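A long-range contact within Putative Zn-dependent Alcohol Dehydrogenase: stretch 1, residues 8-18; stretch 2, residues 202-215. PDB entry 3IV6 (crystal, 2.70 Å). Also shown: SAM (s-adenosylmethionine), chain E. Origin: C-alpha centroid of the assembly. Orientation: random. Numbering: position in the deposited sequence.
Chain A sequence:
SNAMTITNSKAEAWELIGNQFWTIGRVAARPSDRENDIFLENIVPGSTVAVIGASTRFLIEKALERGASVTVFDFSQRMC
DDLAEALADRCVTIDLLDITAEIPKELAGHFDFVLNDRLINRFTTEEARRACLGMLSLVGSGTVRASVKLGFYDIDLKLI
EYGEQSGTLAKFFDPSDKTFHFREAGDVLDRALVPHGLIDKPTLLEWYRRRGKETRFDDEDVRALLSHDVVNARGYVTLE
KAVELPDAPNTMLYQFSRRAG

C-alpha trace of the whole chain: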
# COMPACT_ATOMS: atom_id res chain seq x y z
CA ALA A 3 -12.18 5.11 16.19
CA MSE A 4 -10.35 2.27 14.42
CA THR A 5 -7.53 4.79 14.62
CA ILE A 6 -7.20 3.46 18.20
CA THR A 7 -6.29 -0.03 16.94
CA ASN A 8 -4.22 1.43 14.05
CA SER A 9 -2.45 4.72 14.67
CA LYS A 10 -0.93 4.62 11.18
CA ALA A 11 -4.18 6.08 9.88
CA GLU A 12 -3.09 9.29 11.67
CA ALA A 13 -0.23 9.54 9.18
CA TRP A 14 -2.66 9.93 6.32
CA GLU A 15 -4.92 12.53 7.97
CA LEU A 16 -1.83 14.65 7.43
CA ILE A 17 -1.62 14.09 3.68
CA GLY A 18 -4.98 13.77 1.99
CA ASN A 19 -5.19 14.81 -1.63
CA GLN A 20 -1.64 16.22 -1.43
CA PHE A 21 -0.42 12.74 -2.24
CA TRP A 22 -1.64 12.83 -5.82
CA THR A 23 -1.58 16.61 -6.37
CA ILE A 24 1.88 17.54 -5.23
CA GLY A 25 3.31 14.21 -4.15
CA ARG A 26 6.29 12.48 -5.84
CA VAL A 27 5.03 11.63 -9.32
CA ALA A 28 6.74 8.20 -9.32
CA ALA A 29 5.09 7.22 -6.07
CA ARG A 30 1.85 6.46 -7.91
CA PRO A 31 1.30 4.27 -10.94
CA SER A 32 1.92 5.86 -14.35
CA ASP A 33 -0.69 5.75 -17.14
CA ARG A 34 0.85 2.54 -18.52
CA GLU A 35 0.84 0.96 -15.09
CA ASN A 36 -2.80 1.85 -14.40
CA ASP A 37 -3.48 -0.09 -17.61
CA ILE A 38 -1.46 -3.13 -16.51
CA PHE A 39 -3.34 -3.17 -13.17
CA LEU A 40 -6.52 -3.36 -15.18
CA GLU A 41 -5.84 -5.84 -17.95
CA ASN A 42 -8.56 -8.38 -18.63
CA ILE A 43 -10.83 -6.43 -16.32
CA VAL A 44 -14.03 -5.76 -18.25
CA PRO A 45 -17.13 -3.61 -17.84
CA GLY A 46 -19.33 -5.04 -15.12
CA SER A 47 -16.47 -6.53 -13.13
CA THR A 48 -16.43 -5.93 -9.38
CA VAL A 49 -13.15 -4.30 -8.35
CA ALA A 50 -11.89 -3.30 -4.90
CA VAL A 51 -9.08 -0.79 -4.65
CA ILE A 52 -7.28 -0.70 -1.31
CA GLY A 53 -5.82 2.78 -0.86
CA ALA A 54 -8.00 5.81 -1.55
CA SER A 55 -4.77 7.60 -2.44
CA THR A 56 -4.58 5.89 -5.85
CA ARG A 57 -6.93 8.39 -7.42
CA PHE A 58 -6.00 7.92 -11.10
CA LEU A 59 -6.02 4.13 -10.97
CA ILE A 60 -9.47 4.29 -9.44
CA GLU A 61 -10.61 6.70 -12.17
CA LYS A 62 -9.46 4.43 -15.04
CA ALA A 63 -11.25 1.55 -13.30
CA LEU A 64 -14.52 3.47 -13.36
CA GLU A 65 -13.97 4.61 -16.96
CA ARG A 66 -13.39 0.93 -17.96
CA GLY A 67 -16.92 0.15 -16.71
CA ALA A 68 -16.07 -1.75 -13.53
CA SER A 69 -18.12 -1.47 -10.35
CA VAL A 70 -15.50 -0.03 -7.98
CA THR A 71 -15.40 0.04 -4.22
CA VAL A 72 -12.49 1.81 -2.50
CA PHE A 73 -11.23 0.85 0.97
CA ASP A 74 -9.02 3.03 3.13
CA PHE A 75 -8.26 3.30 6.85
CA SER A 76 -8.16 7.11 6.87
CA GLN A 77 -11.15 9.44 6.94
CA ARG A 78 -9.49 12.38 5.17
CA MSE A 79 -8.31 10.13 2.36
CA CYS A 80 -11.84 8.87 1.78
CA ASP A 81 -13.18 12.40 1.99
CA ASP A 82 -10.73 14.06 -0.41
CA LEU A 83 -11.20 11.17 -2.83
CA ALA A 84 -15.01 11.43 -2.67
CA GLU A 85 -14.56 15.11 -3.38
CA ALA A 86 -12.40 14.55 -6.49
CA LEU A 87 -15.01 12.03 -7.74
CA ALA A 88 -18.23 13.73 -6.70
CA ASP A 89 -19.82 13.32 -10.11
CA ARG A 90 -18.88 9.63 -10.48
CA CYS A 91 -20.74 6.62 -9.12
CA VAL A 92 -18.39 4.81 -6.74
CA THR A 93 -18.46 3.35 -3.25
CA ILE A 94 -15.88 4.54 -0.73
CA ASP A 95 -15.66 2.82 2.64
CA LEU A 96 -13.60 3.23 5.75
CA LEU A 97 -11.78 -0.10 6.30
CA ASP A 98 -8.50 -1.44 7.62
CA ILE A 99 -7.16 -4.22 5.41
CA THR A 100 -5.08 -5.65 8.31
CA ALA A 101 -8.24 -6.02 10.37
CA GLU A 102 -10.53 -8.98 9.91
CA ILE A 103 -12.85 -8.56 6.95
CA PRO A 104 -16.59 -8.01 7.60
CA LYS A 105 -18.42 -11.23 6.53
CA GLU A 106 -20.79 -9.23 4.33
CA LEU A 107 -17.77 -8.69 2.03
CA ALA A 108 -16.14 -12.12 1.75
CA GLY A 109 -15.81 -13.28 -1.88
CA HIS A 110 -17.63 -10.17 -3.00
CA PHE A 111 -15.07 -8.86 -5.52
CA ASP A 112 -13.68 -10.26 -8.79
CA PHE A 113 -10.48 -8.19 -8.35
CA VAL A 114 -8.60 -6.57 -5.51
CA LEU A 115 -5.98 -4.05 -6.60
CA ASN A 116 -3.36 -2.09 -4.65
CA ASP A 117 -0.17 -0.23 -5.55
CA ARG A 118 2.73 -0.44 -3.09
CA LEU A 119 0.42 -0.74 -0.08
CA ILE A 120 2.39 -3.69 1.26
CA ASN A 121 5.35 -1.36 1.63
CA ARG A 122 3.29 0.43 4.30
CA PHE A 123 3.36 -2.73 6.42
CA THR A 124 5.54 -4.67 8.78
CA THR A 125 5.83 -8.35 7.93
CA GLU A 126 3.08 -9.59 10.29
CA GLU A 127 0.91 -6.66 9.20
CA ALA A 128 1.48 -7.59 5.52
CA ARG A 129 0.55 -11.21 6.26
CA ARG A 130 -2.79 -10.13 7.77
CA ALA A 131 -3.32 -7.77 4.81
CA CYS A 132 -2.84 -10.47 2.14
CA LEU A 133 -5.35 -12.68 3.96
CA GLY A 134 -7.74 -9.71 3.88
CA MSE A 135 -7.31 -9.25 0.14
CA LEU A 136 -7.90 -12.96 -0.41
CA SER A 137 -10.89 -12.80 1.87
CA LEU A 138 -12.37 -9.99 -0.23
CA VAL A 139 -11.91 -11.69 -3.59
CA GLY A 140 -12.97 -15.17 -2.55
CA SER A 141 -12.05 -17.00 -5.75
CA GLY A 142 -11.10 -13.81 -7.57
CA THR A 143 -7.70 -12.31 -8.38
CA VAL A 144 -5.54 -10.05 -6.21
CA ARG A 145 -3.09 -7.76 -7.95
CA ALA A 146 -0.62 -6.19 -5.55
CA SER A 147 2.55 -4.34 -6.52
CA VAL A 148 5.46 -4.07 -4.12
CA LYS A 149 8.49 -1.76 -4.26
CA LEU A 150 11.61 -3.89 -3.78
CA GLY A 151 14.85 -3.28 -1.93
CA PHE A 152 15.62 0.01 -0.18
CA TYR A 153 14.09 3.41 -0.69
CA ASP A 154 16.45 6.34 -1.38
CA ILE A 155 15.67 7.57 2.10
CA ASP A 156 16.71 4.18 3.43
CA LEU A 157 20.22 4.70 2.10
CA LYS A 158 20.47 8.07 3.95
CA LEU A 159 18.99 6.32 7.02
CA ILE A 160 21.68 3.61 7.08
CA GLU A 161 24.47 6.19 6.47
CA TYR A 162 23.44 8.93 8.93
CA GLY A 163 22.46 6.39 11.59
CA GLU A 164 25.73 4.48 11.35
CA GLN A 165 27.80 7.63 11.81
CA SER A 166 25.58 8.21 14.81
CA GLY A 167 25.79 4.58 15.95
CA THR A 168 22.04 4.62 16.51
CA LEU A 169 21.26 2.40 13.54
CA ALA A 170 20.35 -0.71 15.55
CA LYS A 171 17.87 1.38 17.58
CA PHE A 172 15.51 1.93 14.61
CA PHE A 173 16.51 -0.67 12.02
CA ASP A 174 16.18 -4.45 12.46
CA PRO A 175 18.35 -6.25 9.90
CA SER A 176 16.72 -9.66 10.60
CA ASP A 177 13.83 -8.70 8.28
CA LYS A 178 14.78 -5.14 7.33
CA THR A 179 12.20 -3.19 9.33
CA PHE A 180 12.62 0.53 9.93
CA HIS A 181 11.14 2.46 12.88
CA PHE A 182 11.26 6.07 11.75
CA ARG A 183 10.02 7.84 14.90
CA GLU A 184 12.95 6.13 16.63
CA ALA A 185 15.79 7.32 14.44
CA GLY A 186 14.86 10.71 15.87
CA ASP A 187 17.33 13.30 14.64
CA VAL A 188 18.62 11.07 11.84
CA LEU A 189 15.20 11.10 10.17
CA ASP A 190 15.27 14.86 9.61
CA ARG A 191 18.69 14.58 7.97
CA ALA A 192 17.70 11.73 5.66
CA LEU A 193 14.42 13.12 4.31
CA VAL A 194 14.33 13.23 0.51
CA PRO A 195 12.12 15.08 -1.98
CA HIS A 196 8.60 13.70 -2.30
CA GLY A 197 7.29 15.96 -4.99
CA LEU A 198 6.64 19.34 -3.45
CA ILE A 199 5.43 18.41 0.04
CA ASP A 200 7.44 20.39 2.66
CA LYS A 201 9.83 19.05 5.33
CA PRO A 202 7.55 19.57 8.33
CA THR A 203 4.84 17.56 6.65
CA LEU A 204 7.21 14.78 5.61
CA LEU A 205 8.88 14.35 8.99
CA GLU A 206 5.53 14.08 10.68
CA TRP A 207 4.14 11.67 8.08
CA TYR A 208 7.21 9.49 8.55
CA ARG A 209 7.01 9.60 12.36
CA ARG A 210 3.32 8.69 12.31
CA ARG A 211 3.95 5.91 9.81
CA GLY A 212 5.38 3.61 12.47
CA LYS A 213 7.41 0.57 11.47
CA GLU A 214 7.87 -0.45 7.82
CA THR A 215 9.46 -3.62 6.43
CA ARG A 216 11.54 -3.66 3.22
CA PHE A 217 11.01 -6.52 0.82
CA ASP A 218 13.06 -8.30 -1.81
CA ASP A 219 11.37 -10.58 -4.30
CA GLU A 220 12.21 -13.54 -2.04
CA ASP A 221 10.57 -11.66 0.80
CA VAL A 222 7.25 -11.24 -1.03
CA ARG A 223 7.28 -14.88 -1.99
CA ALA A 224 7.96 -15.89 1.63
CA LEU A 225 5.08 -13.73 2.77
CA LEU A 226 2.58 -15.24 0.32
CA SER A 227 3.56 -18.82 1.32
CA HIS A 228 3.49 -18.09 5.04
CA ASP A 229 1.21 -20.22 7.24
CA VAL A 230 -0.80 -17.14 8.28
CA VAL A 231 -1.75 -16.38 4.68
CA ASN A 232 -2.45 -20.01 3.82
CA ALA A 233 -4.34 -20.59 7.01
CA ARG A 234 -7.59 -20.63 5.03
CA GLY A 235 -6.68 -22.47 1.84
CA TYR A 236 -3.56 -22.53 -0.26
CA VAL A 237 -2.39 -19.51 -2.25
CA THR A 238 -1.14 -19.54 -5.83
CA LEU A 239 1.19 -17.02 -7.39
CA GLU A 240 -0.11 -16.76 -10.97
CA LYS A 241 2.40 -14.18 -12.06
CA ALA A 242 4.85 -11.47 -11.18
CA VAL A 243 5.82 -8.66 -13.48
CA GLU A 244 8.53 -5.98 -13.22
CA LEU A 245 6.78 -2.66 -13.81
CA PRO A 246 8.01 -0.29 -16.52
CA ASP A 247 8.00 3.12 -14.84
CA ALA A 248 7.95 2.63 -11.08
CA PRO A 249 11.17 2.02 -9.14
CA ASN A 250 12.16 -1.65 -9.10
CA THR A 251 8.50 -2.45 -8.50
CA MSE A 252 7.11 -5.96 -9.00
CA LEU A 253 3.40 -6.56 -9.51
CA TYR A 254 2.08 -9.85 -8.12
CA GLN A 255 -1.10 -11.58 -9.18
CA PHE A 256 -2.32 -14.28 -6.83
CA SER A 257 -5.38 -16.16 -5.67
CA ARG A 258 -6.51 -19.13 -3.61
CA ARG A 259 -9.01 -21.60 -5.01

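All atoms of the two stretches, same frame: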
# COMPACT_ATOMS: atom_id res chain seq x y z
N ASN A 8 -5.22 1.15 15.07
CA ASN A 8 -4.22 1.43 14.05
C ASN A 8 -3.85 2.90 13.90
O ASN A 8 -4.42 3.61 13.10
CB ASN A 8 -4.67 0.87 12.70
CG ASN A 8 -3.51 0.64 11.76
OD1 ASN A 8 -2.42 1.20 11.94
ND2 ASN A 8 -3.73 -0.19 10.76
N SER A 9 -2.86 3.33 14.65
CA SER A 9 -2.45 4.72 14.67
C SER A 9 -1.76 5.17 13.39
O SER A 9 -1.43 6.35 13.25
CB SER A 9 -1.53 4.98 15.87
OG SER A 9 -0.46 4.05 15.90
N LYS A 10 -1.51 4.24 12.48
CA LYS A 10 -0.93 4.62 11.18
C LYS A 10 -1.92 5.48 10.40
O LYS A 10 -1.49 6.36 9.65
CB LYS A 10 -0.51 3.41 10.36
CG LYS A 10 0.69 2.72 10.93
CD LYS A 10 1.15 1.58 10.05
CE LYS A 10 2.54 1.15 10.44
NZ LYS A 10 3.18 0.18 9.51
N ALA A 11 -3.22 5.25 10.59
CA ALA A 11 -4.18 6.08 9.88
C ALA A 11 -3.95 7.58 10.16
O ALA A 11 -4.16 8.41 9.28
CB ALA A 11 -5.61 5.66 10.19
N GLU A 12 -3.47 7.91 11.36
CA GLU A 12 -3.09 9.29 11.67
C GLU A 12 -2.09 9.89 10.68
O GLU A 12 -2.14 11.08 10.39
CB GLU A 12 -2.57 9.45 13.12
CG GLU A 12 -3.67 9.65 14.17
CD GLU A 12 -4.82 10.51 13.64
OE1 GLU A 12 -4.70 11.76 13.64
OE2 GLU A 12 -5.85 9.93 13.20
N ALA A 13 -1.20 9.06 10.15
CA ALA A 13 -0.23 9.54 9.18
C ALA A 13 -0.93 10.05 7.92
O ALA A 13 -0.42 10.92 7.23
CB ALA A 13 0.78 8.44 8.84
N TRP A 14 -2.09 9.54 7.61
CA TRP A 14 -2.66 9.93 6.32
C TRP A 14 -3.73 11.05 6.41
O TRP A 14 -4.09 11.67 5.40
CB TRP A 14 -3.11 8.70 5.53
CG TRP A 14 -1.99 7.73 5.33
CD1 TRP A 14 -1.57 6.77 6.20
CD2 TRP A 14 -1.12 7.63 4.19
NE1 TRP A 14 -0.51 6.06 5.68
CE2 TRP A 14 -0.22 6.56 4.44
CE3 TRP A 14 -1.04 8.31 2.96
CZ2 TRP A 14 0.77 6.18 3.51
CZ3 TRP A 14 -0.07 7.92 2.05
CH2 TRP A 14 0.83 6.87 2.33
N GLU A 15 -4.19 11.31 7.63
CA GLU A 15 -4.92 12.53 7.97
C GLU A 15 -4.10 13.77 7.65
O GLU A 15 -4.65 14.82 7.32
CB GLU A 15 -5.25 12.50 9.45
CG GLU A 15 -6.07 11.29 9.80
CD GLU A 15 -7.39 11.30 9.07
OE1 GLU A 15 -7.65 10.35 8.30
OE2 GLU A 15 -8.16 12.28 9.27
N LEU A 16 -2.79 13.61 7.75
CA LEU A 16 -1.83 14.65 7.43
C LEU A 16 -1.71 14.98 5.95
O LEU A 16 -1.39 16.11 5.59
CB LEU A 16 -0.46 14.19 7.89
CG LEU A 16 0.18 15.06 8.95
CD1 LEU A 16 1.63 14.68 8.98
CD2 LEU A 16 0.00 16.52 8.60
N ILE A 17 -1.96 13.98 5.09
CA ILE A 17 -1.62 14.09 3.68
C ILE A 17 -2.82 14.40 2.80
O ILE A 17 -2.84 15.42 2.10
CB ILE A 17 -0.92 12.83 3.16
CG1 ILE A 17 0.44 12.62 3.84
CG2 ILE A 17 -0.74 12.89 1.66
CD1 ILE A 17 1.31 13.84 3.91
N GLY A 18 -3.83 13.56 2.84
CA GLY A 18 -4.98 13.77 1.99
C GLY A 18 -4.59 13.93 0.53
O GLY A 18 -3.55 13.46 0.09
N PRO A 202 8.36 19.84 7.13
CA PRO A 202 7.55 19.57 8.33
C PRO A 202 6.51 18.48 8.11
O PRO A 202 6.25 17.64 9.02
CB PRO A 202 6.86 20.91 8.60
CG PRO A 202 7.81 21.90 8.06
CD PRO A 202 8.45 21.28 6.85
N THR A 203 5.90 18.49 6.93
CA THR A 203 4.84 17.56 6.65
C THR A 203 5.43 16.17 6.44
O THR A 203 4.86 15.17 6.89
CB THR A 203 3.89 18.03 5.53
OG1 THR A 203 3.35 19.31 5.87
CG2 THR A 203 2.70 17.09 5.41
N LEU A 204 6.61 16.09 5.83
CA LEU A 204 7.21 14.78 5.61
C LEU A 204 7.55 14.11 6.92
O LEU A 204 7.05 13.01 7.23
CB LEU A 204 8.42 14.89 4.69
CG LEU A 204 7.98 15.18 3.25
CD1 LEU A 204 9.15 15.30 2.27
CD2 LEU A 204 6.98 14.10 2.81
N LEU A 205 8.40 14.79 7.69
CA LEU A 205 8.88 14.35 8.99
C LEU A 205 7.73 13.79 9.77
O LEU A 205 7.83 12.69 10.30
CB LEU A 205 9.47 15.51 9.76
CG LEU A 205 10.19 15.16 11.07
CD1 LEU A 205 11.51 14.54 10.72
CD2 LEU A 205 10.39 16.37 11.97
N GLU A 206 6.64 14.53 9.85
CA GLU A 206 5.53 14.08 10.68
C GLU A 206 4.87 12.82 10.12
O GLU A 206 4.60 11.86 10.85
CB GLU A 206 4.51 15.20 10.91
CG GLU A 206 3.45 14.89 12.00
CD GLU A 206 4.06 14.55 13.37
OE1 GLU A 206 5.23 14.96 13.64
OE2 GLU A 206 3.37 13.87 14.16
N TRP A 207 4.61 12.84 8.81
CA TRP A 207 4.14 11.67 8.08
C TRP A 207 5.00 10.43 8.34
O TRP A 207 4.50 9.34 8.61
CB TRP A 207 4.25 12.02 6.63
CG TRP A 207 3.65 11.08 5.68
CD1 TRP A 207 2.44 10.46 5.79
CD2 TRP A 207 4.20 10.69 4.44
NE1 TRP A 207 2.22 9.68 4.69
CE2 TRP A 207 3.29 9.81 3.84
CE3 TRP A 207 5.39 11.00 3.77
CZ2 TRP A 207 3.52 9.24 2.60
CZ3 TRP A 207 5.62 10.42 2.53
CH2 TRP A 207 4.70 9.55 1.96
N TYR A 208 6.31 10.60 8.26
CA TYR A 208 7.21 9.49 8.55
C TYR A 208 7.09 9.00 9.99
O TYR A 208 7.03 7.81 10.23
CB TYR A 208 8.66 9.85 8.19
CG TYR A 208 9.02 9.40 6.79
CD1 TYR A 208 9.32 8.06 6.53
CD2 TYR A 208 8.98 10.28 5.71
CE1 TYR A 208 9.61 7.62 5.26
CE2 TYR A 208 9.27 9.84 4.41
CZ TYR A 208 9.58 8.51 4.20
OH TYR A 208 9.87 8.04 2.93
N ARG A 209 7.06 9.94 10.94
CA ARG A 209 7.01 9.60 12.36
C ARG A 209 5.71 8.88 12.70
O ARG A 209 5.70 7.97 13.54
CB ARG A 209 7.16 10.85 13.22
CG ARG A 209 8.60 11.34 13.35
CD ARG A 209 8.64 12.78 13.85
NE ARG A 209 7.58 13.06 14.81
CZ ARG A 209 7.74 13.00 16.13
NH1 ARG A 209 8.91 12.67 16.65
NH2 ARG A 209 6.72 13.26 16.94
N ARG A 210 4.63 9.28 12.05
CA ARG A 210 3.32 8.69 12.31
C ARG A 210 3.16 7.35 11.60
O ARG A 210 2.21 6.61 11.86
CB ARG A 210 2.21 9.65 11.88
CG ARG A 210 2.25 11.00 12.57
CD ARG A 210 0.95 11.77 12.38
NE ARG A 210 0.90 12.98 13.19
CZ ARG A 210 -0.09 13.86 13.15
NH1 ARG A 210 -1.11 13.68 12.32
NH2 ARG A 210 -0.06 14.94 13.93
N ARG A 211 4.09 7.05 10.71
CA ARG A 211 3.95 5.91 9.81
C ARG A 211 4.37 4.61 10.50
O ARG A 211 4.05 3.52 10.04
CB ARG A 211 4.78 6.12 8.54
CG ARG A 211 3.95 6.36 7.29
CD ARG A 211 4.77 7.05 6.21
NE ARG A 211 5.67 6.13 5.53
CZ ARG A 211 6.23 6.37 4.35
NH1 ARG A 211 5.97 7.50 3.71
NH2 ARG A 211 7.04 5.47 3.80
N GLY A 212 5.09 4.74 11.61
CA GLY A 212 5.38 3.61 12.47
C GLY A 212 6.55 2.79 11.97
O GLY A 212 7.56 3.34 11.52
N LYS A 213 6.43 1.47 12.06
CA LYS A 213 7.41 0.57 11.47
C LYS A 213 7.05 0.23 10.03
O LYS A 213 5.87 0.15 9.67
CB LYS A 213 7.51 -0.72 12.30
CG LYS A 213 8.09 -0.52 13.69
CD LYS A 213 8.06 -1.81 14.49
CE LYS A 213 8.86 -1.68 15.78
NZ LYS A 213 8.98 -2.98 16.49
N GLU A 214 8.07 0.05 9.20
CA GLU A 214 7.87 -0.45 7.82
C GLU A 214 8.95 -1.48 7.43
O GLU A 214 10.13 -1.29 7.69
CB GLU A 214 7.80 0.70 6.80
CG GLU A 214 6.43 1.40 6.77
CD GLU A 214 6.37 2.55 5.77
OE1 GLU A 214 7.42 2.79 5.13
OE2 GLU A 214 5.31 3.21 5.63
N THR A 215 8.52 -2.58 6.84
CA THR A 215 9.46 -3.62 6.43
C THR A 215 9.87 -3.47 4.95
O THR A 215 9.05 -3.10 4.13
CB THR A 215 8.81 -4.97 6.65
OG1 THR A 215 8.50 -5.10 8.05
CG2 THR A 215 9.71 -6.11 6.16
N SAM E . -0.18 5.68 -1.93
CA SAM E . 0.65 5.00 -2.91
C SAM E . -0.07 4.88 -4.24
O SAM E . -1.22 5.30 -4.43
OXT SAM E . 0.57 4.37 -5.13
CB SAM E . 1.14 3.66 -2.39
CG SAM E . 0.91 3.41 -0.89
SD SAM E . -0.74 2.85 -0.38
CE SAM E . -1.71 2.95 -1.91
C5' SAM E . -1.32 4.20 0.71
C4' SAM E . -2.83 4.40 0.87
O4' SAM E . -3.40 3.27 1.50
C3' SAM E . -3.17 5.58 1.77
O3' SAM E . -4.33 6.17 1.24
C2' SAM E . -3.54 4.95 3.10
O2' SAM E . -4.56 5.68 3.75
C1' SAM E . -4.06 3.58 2.71
N9 SAM E . -3.72 2.57 3.72
C8 SAM E . -2.50 2.38 4.31
N7 SAM E . -2.60 1.37 5.21
C5 SAM E . -3.87 0.89 5.21
C6 SAM E . -4.51 -0.14 5.94
N6 SAM E . -3.87 -0.88 6.85
N1 SAM E . -5.84 -0.36 5.71
C2 SAM E . -6.53 0.43 4.80
N3 SAM E . -5.92 1.43 4.08
C4 SAM E . -4.60 1.66 4.28
O HOH W 1 3.48 2.76 7.25

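Touching residues of the two segments lie at least 186 apart in sequence; the segments pack with their helices nearly antiparallel (163° between axes, 8.2 Å at closest approach), burying 663 Å² in all; Arg 210, Trp 207 and Leu 16 give up the most surface. The CA-to-CB bond of Arg 210 points toward the other stretch, and its side chain is extended beyond chi1. Its CB meets Ala 13 CB at 3.6 Å, and the backbones are close here (Ala 13 CA to Arg 210 CA, 4.8 Å). Farther out, Arg 210 NH1 donates a weak hydrogen bond to Glu 12 O (3.4 Å), while Leu 16 CG covers one face of the guanidinium, 3.9 Å from Arg 210 NH1. Within its own stretch, Arg 210 NE also forms a salt bridge to Glu 206 OE2 (2.8 Å). The CA-to-CB bond of Trp 207 points sideways to the other stretch, but its indole comes nearer. Ile 17 CG1 sits over one face, 3.7 Å from the centroid of the Trp 207 five-membered ring, a CH-pi contact; Ala 13 O lies near the ring plane, 3.2 Å from Trp 207 CD1. The edge of Trp 207 meets the face of Trp 14 with the planes at 88°, and the opposite face of Trp 14 is covered by s-adenosylmethionine, whose O2' is 3.6 Å from Trp 14 CG. The tryptophan pair thus links the contact to the ligand. Leu 16 packs on the second helix, with Leu 16 CD1 3.5 Å from both Glu 206 CB and Trp 207 N. At the other end, the extended side chain of Lys 10 passes Gly 212 and donates from NZ to Lys 213 O (2.7 Å), a hydrogen bond to the backbone where the strand begins. An ideal CB on Gly 212 would lie 3.1 Å from Lys 10 CE, a tight fit; its positive phi also favours glycine.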